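Local structure of putative lipoprotein YcdA (4R4G) at residues A[69-74]-A[101-106]; A[38-43]-A[97-102]; A[170-175]-A[306-311]; A[155-160]-A[176-181]; A[238-243]-A[321-326]. The protein is a putative membrane-attached lipoprotein of unknown function, built from an Ig-like N-terminal domain and a mixed alpha-beta C-terminal domain. All coordinates share one frame; numbering follows the deposited sequence. Where two conformers were deposited one is given.

Contact 1 (A[69-74]-A[101-106])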
# COMPACT_ATOMS: atom_id res chain seq x y z
N THR A 69 0.56 -2.02 -30.41
CA THR A 69 1.62 -1.15 -29.89
C THR A 69 2.65 -1.91 -29.07
O THR A 69 2.29 -2.63 -28.14
CB THR A 69 0.98 -0.03 -29.01
OG1 THR A 69 -0.06 0.63 -29.74
CG2 THR A 69 2.00 0.99 -28.50
N LYS A 70 3.93 -1.69 -29.38
CA LYS A 70 5.04 -2.26 -28.62
C LYS A 70 5.08 -1.58 -27.27
O LYS A 70 4.95 -0.35 -27.19
CB LYS A 70 6.37 -2.08 -29.37
CG LYS A 70 7.51 -2.95 -28.85
CD LYS A 70 8.77 -2.82 -29.69
CE LYS A 70 9.98 -3.30 -28.92
NZ LYS A 70 11.20 -3.34 -29.77
N MSE A 71 5.19 -2.38 -26.19
CA MSE A 71 5.28 -1.87 -24.82
C MSE A 71 6.74 -1.88 -24.33
O MSE A 71 7.57 -2.66 -24.81
CB MSE A 71 4.40 -2.68 -23.87
CG MSE A 71 2.91 -2.57 -24.17
SE MSE A 71 2.19 -0.73 -24.40
CE MSE A 71 1.85 -0.27 -22.63
N SER A 72 7.05 -1.02 -23.37
CA SER A 72 8.38 -0.93 -22.78
C SER A 72 8.67 -2.13 -21.91
O SER A 72 7.80 -2.64 -21.20
CB SER A 72 8.50 0.33 -21.92
OG SER A 72 8.18 1.54 -22.60
N ASP A 73 9.91 -2.55 -21.91
CA ASP A 73 10.30 -3.58 -20.98
C ASP A 73 10.67 -2.84 -19.71
O ASP A 73 11.07 -1.67 -19.76
CB ASP A 73 11.45 -4.43 -21.54
CG ASP A 73 12.62 -3.63 -22.04
OD1 ASP A 73 12.45 -2.88 -23.04
OD2 ASP A 73 13.72 -3.74 -21.43
N THR A 74 10.47 -3.46 -18.56
CA THR A 74 10.85 -2.74 -17.37
C THR A 74 11.62 -3.66 -16.46
O THR A 74 11.87 -4.81 -16.82
CB THR A 74 9.67 -2.02 -16.75
OG1 THR A 74 10.18 -1.14 -15.77
CG2 THR A 74 8.63 -2.96 -16.16
N VAL A 101 5.63 -2.87 -19.23
CA VAL A 101 4.71 -1.80 -18.85
C VAL A 101 3.45 -1.96 -19.70
O VAL A 101 3.53 -1.88 -20.93
CB VAL A 101 5.38 -0.40 -19.04
CG1 VAL A 101 4.46 0.71 -18.57
CG2 VAL A 101 6.73 -0.33 -18.34
N VAL A 102 2.30 -2.19 -19.04
CA VAL A 102 1.00 -2.45 -19.67
C VAL A 102 -0.16 -1.72 -18.97
O VAL A 102 -0.12 -1.44 -17.77
CB VAL A 102 0.67 -3.98 -19.69
CG1 VAL A 102 1.61 -4.75 -20.60
CG2 VAL A 102 0.65 -4.60 -18.28
N ASP A 103 -1.22 -1.49 -19.74
CA ASP A 103 -2.52 -0.99 -19.32
C ASP A 103 -3.34 -2.27 -19.04
O ASP A 103 -3.44 -3.13 -19.91
CB ASP A 103 -3.13 -0.10 -20.42
CG ASP A 103 -2.32 1.16 -20.71
OD1 ASP A 103 -2.31 2.06 -19.85
OD2 ASP A 103 -1.73 1.26 -21.82
N LYS A 104 -3.79 -2.46 -17.79
CA LYS A 104 -4.51 -3.65 -17.29
C LYS A 104 -5.65 -4.07 -18.22
O LYS A 104 -6.39 -3.22 -18.73
CB LYS A 104 -5.08 -3.34 -15.87
CG LYS A 104 -5.78 -4.50 -15.11
CD LYS A 104 -6.61 -3.93 -13.93
CE LYS A 104 -7.48 -4.94 -13.21
NZ LYS A 104 -8.27 -4.33 -12.09
N GLY A 105 -5.78 -5.39 -18.39
CA GLY A 105 -6.85 -6.05 -19.13
C GLY A 105 -6.84 -5.88 -20.63
O GLY A 105 -7.91 -5.85 -21.23
N LYS A 106 -5.66 -5.82 -21.26
CA LYS A 106 -5.64 -5.69 -22.71
C LYS A 106 -5.22 -7.02 -23.37
O LYS A 106 -5.10 -8.04 -22.68
CB LYS A 106 -4.75 -4.52 -23.16
CG LYS A 106 -5.19 -3.13 -22.66
CD LYS A 106 -6.61 -2.67 -23.06
CE LYS A 106 -6.95 -1.27 -22.57
NZ LYS A 106 -8.38 -0.91 -22.82

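Contact 2 (A[38-43]-A[97-102])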
# COMPACT_ATOMS: atom_id res chain seq x y z
N GLN A 38 -0.88 2.48 -14.85
CA GLN A 38 -0.31 1.30 -15.50
C GLN A 38 0.18 0.30 -14.49
O GLN A 38 0.45 0.65 -13.33
CB GLN A 38 0.83 1.67 -16.46
CG GLN A 38 0.31 2.19 -17.77
CD GLN A 38 1.38 2.70 -18.69
OE1 GLN A 38 2.35 3.33 -18.28
NE2 GLN A 38 1.18 2.47 -19.98
N LEU A 39 0.28 -0.95 -14.95
CA LEU A 39 0.79 -2.08 -14.19
C LEU A 39 2.00 -2.64 -14.91
O LEU A 39 2.39 -2.14 -15.98
CB LEU A 39 -0.29 -3.16 -14.01
CG LEU A 39 -1.52 -2.78 -13.19
CD1 LEU A 39 -2.52 -3.91 -13.16
CD2 LEU A 39 -1.14 -2.41 -11.74
N VAL A 40 2.60 -3.67 -14.34
CA VAL A 40 3.74 -4.33 -14.94
C VAL A 40 3.33 -5.77 -15.12
O VAL A 40 2.91 -6.40 -14.14
CB VAL A 40 5.04 -4.13 -14.11
CG1 VAL A 40 6.16 -5.05 -14.59
CG2 VAL A 40 5.48 -2.67 -14.15
N LEU A 41 3.40 -6.29 -16.36
CA LEU A 41 3.03 -7.68 -16.63
C LEU A 41 4.26 -8.55 -16.38
O LEU A 41 5.30 -8.33 -17.00
CB LEU A 41 2.49 -7.82 -18.06
CG LEU A 41 1.91 -9.18 -18.45
CD1 LEU A 41 0.49 -9.34 -17.93
CD2 LEU A 41 1.93 -9.35 -19.94
N LYS A 42 4.14 -9.48 -15.41
CA LYS A 42 5.22 -10.41 -15.05
C LYS A 42 4.93 -11.74 -15.72
O LYS A 42 3.95 -12.41 -15.37
CB LYS A 42 5.35 -10.54 -13.51
CG LYS A 42 6.52 -11.38 -13.00
CD LYS A 42 6.59 -11.31 -11.48
CE LYS A 42 7.31 -12.47 -10.85
NZ LYS A 42 7.71 -12.16 -9.44
N VAL A 43 5.75 -12.08 -16.72
CA VAL A 43 5.64 -13.30 -17.52
C VAL A 43 6.84 -14.20 -17.18
O VAL A 43 7.97 -13.83 -17.49
CB VAL A 43 5.53 -13.00 -19.04
CG1 VAL A 43 5.20 -14.26 -19.84
CG2 VAL A 43 4.50 -11.91 -19.33
N ASN A 97 11.83 -14.49 -15.18
CA ASN A 97 10.71 -13.58 -15.37
C ASN A 97 11.03 -12.44 -16.33
O ASN A 97 12.18 -11.99 -16.40
CB ASN A 97 10.28 -12.96 -14.03
CG ASN A 97 9.72 -13.92 -13.02
OD1 ASN A 97 8.67 -14.53 -13.21
ND2 ASN A 97 10.34 -13.95 -11.87
N LEU A 98 9.97 -11.94 -16.99
CA LEU A 98 10.01 -10.81 -17.92
C LEU A 98 8.99 -9.81 -17.44
O LEU A 98 7.97 -10.19 -16.88
CB LEU A 98 9.74 -11.23 -19.37
CG LEU A 98 10.45 -12.45 -19.92
CD1 LEU A 98 9.74 -12.93 -21.14
CD2 LEU A 98 11.94 -12.16 -20.22
N PHE A 99 9.29 -8.53 -17.60
CA PHE A 99 8.46 -7.45 -17.09
C PHE A 99 8.21 -6.42 -18.19
O PHE A 99 9.14 -6.01 -18.89
CB PHE A 99 9.17 -6.80 -15.89
CG PHE A 99 9.51 -7.74 -14.76
CD1 PHE A 99 10.68 -8.49 -14.79
CD2 PHE A 99 8.70 -7.83 -13.63
CE1 PHE A 99 11.00 -9.36 -13.75
CE2 PHE A 99 9.02 -8.71 -12.60
CZ PHE A 99 10.15 -9.48 -12.67
N PHE A 100 6.93 -6.02 -18.34
CA PHE A 100 6.51 -5.10 -19.38
C PHE A 100 5.48 -4.14 -18.86
O PHE A 100 4.56 -4.55 -18.17
CB PHE A 100 5.94 -5.86 -20.58
CG PHE A 100 6.91 -6.81 -21.24
CD1 PHE A 100 7.86 -6.34 -22.15
CD2 PHE A 100 6.87 -8.18 -20.97
CE1 PHE A 100 8.76 -7.22 -22.75
CE2 PHE A 100 7.77 -9.05 -21.59
CZ PHE A 100 8.72 -8.56 -22.46
N VAL A 101 5.63 -2.87 -19.23
CA VAL A 101 4.71 -1.80 -18.85
C VAL A 101 3.45 -1.96 -19.70
O VAL A 101 3.53 -1.88 -20.93
CB VAL A 101 5.38 -0.40 -19.04
CG1 VAL A 101 4.46 0.71 -18.57
CG2 VAL A 101 6.73 -0.33 -18.34
N VAL A 102 2.30 -2.19 -19.04
CA VAL A 102 1.00 -2.45 -19.67
C VAL A 102 -0.16 -1.72 -18.97
O VAL A 102 -0.12 -1.44 -17.77
CB VAL A 102 0.67 -3.98 -19.69
CG1 VAL A 102 1.61 -4.75 -20.60
CG2 VAL A 102 0.65 -4.60 -18.28

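Contact 3 (A[170-175]-A[306-311])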
# COMPACT_ATOMS: atom_id res chain seq x y z
N THR A 170 -5.15 -8.44 9.02
CA THR A 170 -3.86 -8.02 9.59
C THR A 170 -3.08 -9.08 10.38
O THR A 170 -1.85 -9.02 10.40
CB THR A 170 -4.06 -6.83 10.53
OG1 THR A 170 -4.85 -7.28 11.62
CG2 THR A 170 -4.77 -5.66 9.88
N GLY A 171 -3.77 -9.95 11.10
CA GLY A 171 -3.12 -10.94 11.96
C GLY A 171 -2.93 -10.47 13.39
O GLY A 171 -2.65 -11.29 14.27
N ALA A 172 -3.08 -9.15 13.65
CA ALA A 172 -2.96 -8.51 14.98
C ALA A 172 -4.29 -8.62 15.70
O ALA A 172 -5.29 -8.86 15.04
CB ALA A 172 -2.57 -7.05 14.82
N ASN A 173 -4.32 -8.46 17.04
CA ASN A 173 -5.62 -8.49 17.72
C ASN A 173 -5.98 -7.07 18.08
O ASN A 173 -5.17 -6.36 18.69
CB ASN A 173 -5.66 -9.47 18.89
CG ASN A 173 -5.26 -8.95 20.23
OD1 ASN A 173 -6.09 -8.46 21.01
ND2 ASN A 173 -3.99 -9.15 20.56
N LYS A 174 -7.17 -6.62 17.61
CA LYS A 174 -7.61 -5.24 17.77
C LYS A 174 -7.57 -4.79 19.22
O LYS A 174 -6.96 -3.76 19.48
CB LYS A 174 -8.99 -4.93 17.12
CG LYS A 174 -10.21 -5.75 17.55
CD LYS A 174 -11.41 -5.52 16.60
CE LYS A 174 -12.32 -4.35 16.98
NZ LYS A 174 -13.47 -4.20 16.03
N ASN A 175 -8.13 -5.56 20.14
CA ASN A 175 -8.23 -5.18 21.56
C ASN A 175 -6.87 -4.76 22.13
O ASN A 175 -6.79 -3.67 22.70
CB ASN A 175 -8.85 -6.30 22.38
CG ASN A 175 -10.12 -6.82 21.75
OD1 ASN A 175 -11.19 -6.21 21.89
ND2 ASN A 175 -10.00 -7.89 20.96
N GLN A 306 -1.04 -11.61 5.39
CA GLN A 306 -1.65 -10.63 6.27
C GLN A 306 -0.69 -9.48 6.38
O GLN A 306 0.50 -9.69 6.58
CB GLN A 306 -1.93 -11.24 7.64
CG GLN A 306 -3.03 -12.27 7.63
CD GLN A 306 -3.17 -12.89 8.99
OE1 GLN A 306 -2.18 -13.22 9.66
NE2 GLN A 306 -4.39 -13.05 9.45
N TRP A 307 -1.19 -8.26 6.22
CA TRP A 307 -0.33 -7.10 6.27
C TRP A 307 -0.42 -6.39 7.61
O TRP A 307 -1.50 -6.26 8.19
CB TRP A 307 -0.64 -6.16 5.11
CG TRP A 307 -0.31 -6.77 3.78
CD1 TRP A 307 -1.13 -7.53 3.00
CD2 TRP A 307 0.94 -6.69 3.10
NE1 TRP A 307 -0.47 -7.91 1.86
CE2 TRP A 307 0.80 -7.41 1.89
CE3 TRP A 307 2.17 -6.09 3.39
CZ2 TRP A 307 1.84 -7.50 0.95
CZ3 TRP A 307 3.21 -6.19 2.48
CH2 TRP A 307 3.03 -6.87 1.27
N GLN A 308 0.74 -5.97 8.12
CA GLN A 308 0.88 -5.33 9.42
C GLN A 308 1.62 -4.00 9.37
O GLN A 308 2.51 -3.79 8.55
CB GLN A 308 1.64 -6.27 10.37
CG GLN A 308 0.75 -7.19 11.19
CD GLN A 308 1.55 -8.04 12.15
OE1 GLN A 308 2.35 -8.89 11.74
NE2 GLN A 308 1.33 -7.83 13.44
N LEU A 309 1.22 -3.10 10.29
CA LEU A 309 1.82 -1.78 10.52
C LEU A 309 2.57 -1.81 11.86
O LEU A 309 1.96 -2.17 12.88
CB LEU A 309 0.74 -0.67 10.51
CG LEU A 309 1.23 0.74 10.78
CD1 LEU A 309 2.26 1.17 9.78
CD2 LEU A 309 0.10 1.72 10.81
N ASP A 310 3.88 -1.49 11.85
CA ASP A 310 4.68 -1.42 13.07
C ASP A 310 4.36 -0.09 13.74
O ASP A 310 4.65 0.96 13.17
CB ASP A 310 6.20 -1.60 12.80
CG ASP A 310 7.11 -1.75 14.02
OD1 ASP A 310 6.63 -1.51 15.17
OD2 ASP A 310 8.30 -2.12 13.84
N MSE A 311 3.70 -0.15 14.90
CA MSE A 311 3.28 1.05 15.63
C MSE A 311 4.46 1.88 16.17
O MSE A 311 4.33 3.09 16.39
CB MSE A 311 2.31 0.68 16.76
CG MSE A 311 0.96 0.11 16.27
SE MSE A 311 0.07 1.09 14.79
CE MSE A 311 -0.07 2.89 15.64

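Contact 4 (A[155-160]-A[176-181])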
# COMPACT_ATOMS: atom_id res chain seq x y z
N ASP A 155 -9.28 2.47 10.73
CA ASP A 155 -10.64 2.26 11.21
C ASP A 155 -10.69 1.96 12.71
O ASP A 155 -11.36 2.68 13.47
CB ASP A 155 -11.30 1.12 10.42
CG ASP A 155 -12.01 1.51 9.13
OD1 ASP A 155 -11.80 2.65 8.66
OD2 ASP A 155 -12.79 0.69 8.62
N VAL A 156 -9.95 0.92 13.16
CA VAL A 156 -9.95 0.49 14.55
C VAL A 156 -9.21 1.46 15.48
O VAL A 156 -9.72 1.72 16.57
CB VAL A 156 -9.45 -0.96 14.76
CG1 VAL A 156 -10.26 -1.94 13.92
CG2 VAL A 156 -7.96 -1.11 14.46
N LEU A 157 -8.04 1.99 15.07
CA LEU A 157 -7.23 2.86 15.91
C LEU A 157 -7.64 4.29 15.92
O LEU A 157 -7.65 4.89 16.99
CB LEU A 157 -5.76 2.86 15.50
CG LEU A 157 -4.96 1.58 15.59
CD1 LEU A 157 -3.58 1.84 15.08
CD2 LEU A 157 -4.92 1.05 17.00
N LEU A 158 -7.84 4.90 14.74
CA LEU A 158 -8.10 6.33 14.66
C LEU A 158 -9.57 6.68 14.64
O LEU A 158 -9.95 7.69 15.23
CB LEU A 158 -7.39 6.91 13.43
CG LEU A 158 -5.87 6.91 13.54
CD1 LEU A 158 -5.25 6.92 12.22
CD2 LEU A 158 -5.37 8.09 14.34
N PHE A 159 -10.39 5.88 13.97
CA PHE A 159 -11.81 6.18 13.84
C PHE A 159 -12.66 5.53 14.91
O PHE A 159 -13.83 5.87 15.03
CB PHE A 159 -12.32 5.75 12.45
CG PHE A 159 -11.73 6.48 11.27
CD1 PHE A 159 -11.02 7.67 11.45
CD2 PHE A 159 -11.88 5.99 9.98
CE1 PHE A 159 -10.49 8.35 10.35
CE2 PHE A 159 -11.33 6.66 8.89
CZ PHE A 159 -10.64 7.84 9.09
N GLY A 160 -12.09 4.60 15.67
CA GLY A 160 -12.82 3.85 16.69
C GLY A 160 -13.89 2.95 16.08
O GLY A 160 -14.72 2.40 16.80
N GLU A 176 -5.82 -5.53 21.90
CA GLU A 176 -4.48 -5.22 22.40
C GLU A 176 -3.86 -3.98 21.74
O GLU A 176 -3.35 -3.12 22.45
CB GLU A 176 -3.54 -6.43 22.21
CG GLU A 176 -2.38 -6.48 23.17
CD GLU A 176 -1.66 -7.81 23.19
OE1 GLU A 176 -0.90 -8.09 22.24
OE2 GLU A 176 -1.87 -8.58 24.16
N ILE A 177 -3.89 -3.90 20.38
CA ILE A 177 -3.28 -2.79 19.63
C ILE A 177 -4.00 -1.47 19.92
O ILE A 177 -3.32 -0.45 20.03
CB ILE A 177 -3.15 -3.10 18.11
CG1 ILE A 177 -2.22 -2.10 17.41
CG2 ILE A 177 -4.49 -3.24 17.38
CD1 ILE A 177 -1.44 -2.70 16.31
N VAL A 178 -5.33 -1.50 20.10
CA VAL A 178 -6.17 -0.33 20.39
C VAL A 178 -5.90 0.17 21.82
O VAL A 178 -5.71 1.38 22.02
CB VAL A 178 -7.67 -0.65 20.17
CG1 VAL A 178 -8.57 0.43 20.76
CG2 VAL A 178 -7.97 -0.85 18.69
N ASN A 179 -5.90 -0.74 22.81
CA ASN A 179 -5.65 -0.39 24.21
C ASN A 179 -4.27 0.21 24.37
O ASN A 179 -4.12 1.23 25.05
CB ASN A 179 -5.83 -1.60 25.12
CG ASN A 179 -7.27 -1.84 25.51
OD1 ASN A 179 -8.15 -2.05 24.66
ND2 ASN A 179 -7.54 -1.80 26.80
N ASP A 180 -3.27 -0.37 23.69
CA ASP A 180 -1.91 0.15 23.72
C ASP A 180 -1.87 1.55 23.11
O ASP A 180 -1.26 2.45 23.70
CB ASP A 180 -0.93 -0.79 22.99
CG ASP A 180 -0.59 -2.09 23.71
OD1 ASP A 180 -0.98 -2.24 24.91
OD2 ASP A 180 0.06 -2.96 23.09
N PHE A 181 -2.58 1.74 21.96
CA PHE A 181 -2.66 3.02 21.25
C PHE A 181 -3.31 4.07 22.13
O PHE A 181 -2.73 5.13 22.30
CB PHE A 181 -3.42 2.89 19.91
CG PHE A 181 -3.61 4.20 19.16
CD1 PHE A 181 -2.62 4.70 18.33
CD2 PHE A 181 -4.79 4.93 19.31
CE1 PHE A 181 -2.79 5.91 17.66
CE2 PHE A 181 -4.96 6.15 18.64
CZ PHE A 181 -3.96 6.63 17.82

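Contact 5 (A[238-243]-A[321-326])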
# COMPACT_ATOMS: atom_id res chain seq x y z
N ALA A 238 -0.79 7.00 1.86
CA ALA A 238 -2.00 7.45 2.53
C ALA A 238 -2.21 8.93 2.31
O ALA A 238 -1.35 9.74 2.66
CB ALA A 238 -1.92 7.14 4.01
N THR A 239 -3.32 9.29 1.67
CA THR A 239 -3.62 10.69 1.42
C THR A 239 -4.69 11.02 2.42
O THR A 239 -5.80 10.47 2.38
CB THR A 239 -3.95 10.95 -0.06
OG1 THR A 239 -2.86 10.48 -0.90
CG2 THR A 239 -4.23 12.42 -0.33
N VAL A 240 -4.33 11.87 3.38
CA VAL A 240 -5.19 12.16 4.49
C VAL A 240 -5.69 13.59 4.48
O VAL A 240 -4.89 14.53 4.40
CB VAL A 240 -4.41 11.87 5.82
CG1 VAL A 240 -5.20 12.33 7.06
CG2 VAL A 240 -4.01 10.39 5.93
N LYS A 241 -7.04 13.73 4.59
CA LYS A 241 -7.77 14.99 4.74
C LYS A 241 -7.91 15.18 6.26
O LYS A 241 -8.63 14.40 6.88
CB LYS A 241 -9.13 14.90 4.02
CG LYS A 241 -10.01 16.16 4.12
CD LYS A 241 -11.34 16.03 3.33
CE LYS A 241 -12.41 15.20 4.02
NZ LYS A 241 -13.57 14.93 3.14
N PRO A 242 -7.16 16.11 6.90
CA PRO A 242 -7.27 16.21 8.36
C PRO A 242 -8.45 17.02 8.86
O PRO A 242 -9.04 17.76 8.09
CB PRO A 242 -5.97 16.92 8.75
CG PRO A 242 -5.63 17.75 7.59
CD PRO A 242 -6.20 17.09 6.36
N VAL A 243 -8.74 16.90 10.16
CA VAL A 243 -9.72 17.73 10.83
C VAL A 243 -8.96 19.06 11.04
O VAL A 243 -7.78 19.03 11.40
CB VAL A 243 -10.24 17.04 12.15
CG1 VAL A 243 -10.82 18.03 13.12
CG2 VAL A 243 -11.26 15.95 11.86
N GLU A 321 -0.33 11.57 13.09
CA GLU A 321 -0.20 13.03 13.20
C GLU A 321 -0.85 13.77 12.04
O GLU A 321 -1.22 14.93 12.19
CB GLU A 321 1.29 13.45 13.27
CG GLU A 321 1.95 13.23 14.62
CD GLU A 321 3.47 13.36 14.67
OE1 GLU A 321 4.12 13.36 13.59
OE2 GLU A 321 4.02 13.43 15.80
N ALA A 322 -0.96 13.11 10.88
CA ALA A 322 -1.52 13.69 9.65
C ALA A 322 -3.04 13.89 9.70
O ALA A 322 -3.59 14.55 8.82
CB ALA A 322 -1.17 12.81 8.46
N PHE A 323 -3.73 13.31 10.71
CA PHE A 323 -5.18 13.36 10.82
C PHE A 323 -5.72 14.62 11.47
O PHE A 323 -6.91 14.90 11.34
CB PHE A 323 -5.69 12.12 11.56
CG PHE A 323 -5.81 10.94 10.62
CD1 PHE A 323 -4.73 10.10 10.38
CD2 PHE A 323 -7.00 10.70 9.92
CE1 PHE A 323 -4.83 9.05 9.47
CE2 PHE A 323 -7.09 9.64 9.02
CZ PHE A 323 -6.01 8.81 8.83
N ILE A 324 -4.87 15.41 12.14
CA ILE A 324 -5.26 16.64 12.80
C ILE A 324 -4.29 17.75 12.42
O ILE A 324 -3.09 17.67 12.70
CB ILE A 324 -5.37 16.49 14.35
CG1 ILE A 324 -6.48 15.49 14.75
CG2 ILE A 324 -5.58 17.86 15.04
CD1 ILE A 324 -6.43 15.01 16.21
N LYS A 325 -4.84 18.79 11.77
CA LYS A 325 -4.14 20.02 11.36
C LYS A 325 -4.37 21.05 12.44
O LYS A 325 -5.49 21.19 12.92
CB LYS A 325 -4.67 20.51 9.99
CG LYS A 325 -3.95 21.75 9.42
CD LYS A 325 -4.25 21.95 7.93
CE LYS A 325 -3.92 23.33 7.41
NZ LYS A 325 -4.49 23.56 6.06
N GLU A 326 -3.32 21.78 12.82
CA GLU A 326 -3.43 22.82 13.84
C GLU A 326 -3.27 24.22 13.22
O GLU A 326 -2.91 24.33 12.02
CB GLU A 326 -2.40 22.59 14.95
CG GLU A 326 -2.50 21.22 15.60
CD GLU A 326 -1.63 21.03 16.83
OE1 GLU A 326 -1.88 21.72 17.85
OE2 GLU A 326 -0.72 20.18 16.78
OXT GLU A 326 -3.55 25.22 13.92

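Contact 1 (A[69-74]-A[101-106])
Ser72 and Val101 meet where the chain coming off strand 69-71 passes strand 93-102, with their CA atoms 5.4 Å apart and the two touching parts running 131° apart. The hydrogen bond between the segments is made here: Val101 N gives its hydrogen to Ser72 O over 2.9 Å, close to straight at 164°. Met71 is paired to Leu64 and Thr74 to Phe99, both through the backbone, so within four residues the chain steps from one sheet of the Ig-like domain to the other. Around the bond the packing is by carbon. Val101 CG2, anti to its own carbonyl carbon, sits 3.7 Å from Thr74 CB and 3.9 Å from Thr74 CG2, the two side chains crossing at about a right angle. Ser72 CB also lies 4.0 Å from Val101 CG2. Thr74 turns OG1 anti to its backbone N (chi1 -168°), and that hydroxyl bonds to Asp31 OD2. Met71, a selenomethionine, bends its chain at chi2 and chi3, and its CG comes 4.4 Å from Val102 CG1; the placement of its CE is doubtful. With the hydroxyl of Thr74 spent on Asp31, what it presents to Val101 is hydrocarbon, and the contact amounts to one main-chain bond with aliphatic packing beside it.

Contact 2 (A[38-43]-A[97-102])
Leu39 and Val102, Leu41 and Phe100, and Val43 and Leu98 form three antiparallel hydrogen-bonded pairs, each joined by two bonds, which satisfies all their N-H groups and carbonyls. Leu41 N reaches Phe100 O at 2.8 Å, in the carbonyl plane; Val102 N to Leu39 O is the straightest, at 178°. The residues between bond outward through the backbone, Val40 and Lys42 to Thr25 and Ser23, Phe99 and Val101 to Thr74 and Ser72. Side-chain amides find their mates elsewhere: Gln38 OE1 accepts from Ser35 N, Asn97 OD1 from Asn44 ND2, and Asn97 ND2 donates to Glu81 O. Lys42, CG anti to its backbone N (chi1 -175°), runs beside Phe99 in the same direction; its CG and the ring's CE2 are 3.7 Å apart, and its CE lies 3.4 Å from Asn97 OD1. An alanine in place of Lys42 would probably leave the Phe99 ring and the Asn97 amide without the aliphatic chain that packs on them. Val40 CG1 meets the edge of that ring, 3.9 Å from Phe99 CD2. Strand 16-25 flanks strand 39-48 further on, while Leu41, Val43, Phe100 and Val102 face strands 62-66 and 107-112 across the sandwich.

Contact 3 (A[170-175]-A[306-311])
Thr170 OG1, on a residue whose CA and CB rest on the carbonyl oxygen of Trp307, is gripped twice: it accepts from Ala172 N at 3.3 Å and bonds to Phe166 O one helical turn back. A chi1 of 65° sets the hydroxyl between its own backbone N and carbonyl carbon, where both partners can be met. Toward 306-311 the same residue offers carbon. Thr170 CA lies 3.3 Å from Trp307 O in a CH...O contact. Thr170 CB is 3.5 Å from Trp307 O. The amide of Gln306 lies against Gly171, whose CA is 3.4 Å from Gln306 OE1 and 3.5 Å from Gln306 NE2. Two outside bonds hold that amide, OE1 taking a hydrogen from Asn302 ND2 and NE2 giving one to Lys168 O. A CB on Gly171 would run into Gln306 OE1, and its phi of 92° independently calls for glycine. Gln308 brings its CG to 3.3 Å from Thr170 O. Thr170 and Ala172 thus make an ST turn at the end of helix 165-170, with Asn173 as N-cap of the helix that follows, a compact helix-to-helix link set against strand 307-308 in the alpha-beta domain, whose family is grouped with the NTF2-like folds.

Contact 4 (A[155-160]-A[176-181])
Leu157 reaches from helix 145-157 into the flank of helix 174-192, and its atoms can be taken in order. CB sits over one face of the Phe181 ring. CG stands anti to the residue's own carbonyl carbon (chi1 -63°), and from it the two methyls part. CD1 goes to the selenomethionine Met311, which covers this spot from the loop beyond strand 307-308. Leu157 CD2 lies 3.7 Å from Ile177 O, 3.8 Å from Phe181 CB and 4.0 Å from Val178 CG2, so the methyl rests on three residues of helix 174-192. This is helix-on-helix packing within the C-terminal alpha-beta domain, the two helices being joined through the short helix 165-170. Phe181 has CG anti to its backbone N (chi1 177°), and its ring lies against Leu157 and Leu158; the Leu157 and Phe181 side chains cross obliquely. Phe181 CE2 lies 3.4 Å from Leu157 O, a carbonyl that also has a weak bond to Lys213 NZ, and Phe181 CZ meets Leu158 CD2 at 4.0 Å with the side chains near a right angle. An alanine at Phe181 would probably open a gap beside Leu157 CB and leave Leu158 CD2 without its aromatic neighbour. Nearer the start of both segments, Val178 CG2 packs on Val156, 4.2 Å from Val156 CB.

Contact 5 (A[238-243]-A[321-326])
The Phe323 ring carries Val240 on one face: Val240 CG1 stands 3.6 Å above the plane, over the centre and only 8° off the normal, a CH-pi contact. The ring belongs to a type I turn, Glu321 to Ile324, through which the chain leaves helix 314-321 and lays its last short strand, 324-325, parallel to strand 233-244 of the mixed sheet. The other methyl, Val240 CG2, comes 3.9 Å from Phe323 CZ, and the two side chains cross at about a right angle. Further packing on the ring comes from Leu158, Leu216 and Ile222. Val243 and Ile324 are the bridged pair, with CA atoms 5.0 Å apart and side chains on one face of the sheet. Pro242 settles over the turn, its CB 3.4 Å from Ala322 O, and its CG packs on Lys325 CB at 3.8 Å. Lys325 NZ, at the end of the extended chain, bonds to Ser291 OG. Two backbone bonds tie the turn and the strand to Val243, whose N donates to Phe323 O at 3.0 Å; Lys325 N returns one to Val243 O, approaching nearly along the C=O axis.

From the N terminus, contact 2 closes the first long loop, from 38-43 to 97-102; contact 1 starts inside that loop, at 69-74, and ends on the same strand, sharing Val101 and Val102, so together they bind both sheets of the Ig-like domain. The other three lie in the C-terminal domain, on the far side of the chain's centre. Contact 4 closes a short helical loop, and contact 3 crosses it, leaving from the end of helix 165-170 and the turn after it for 306-311; Met311 touches Leu157, Ile177 and Phe181. Contact 5 crosses contact 3 in turn, bringing the C-terminal strand onto the sheet, and meets contact 4 where Phe323 packs on Leu158 and Phe159.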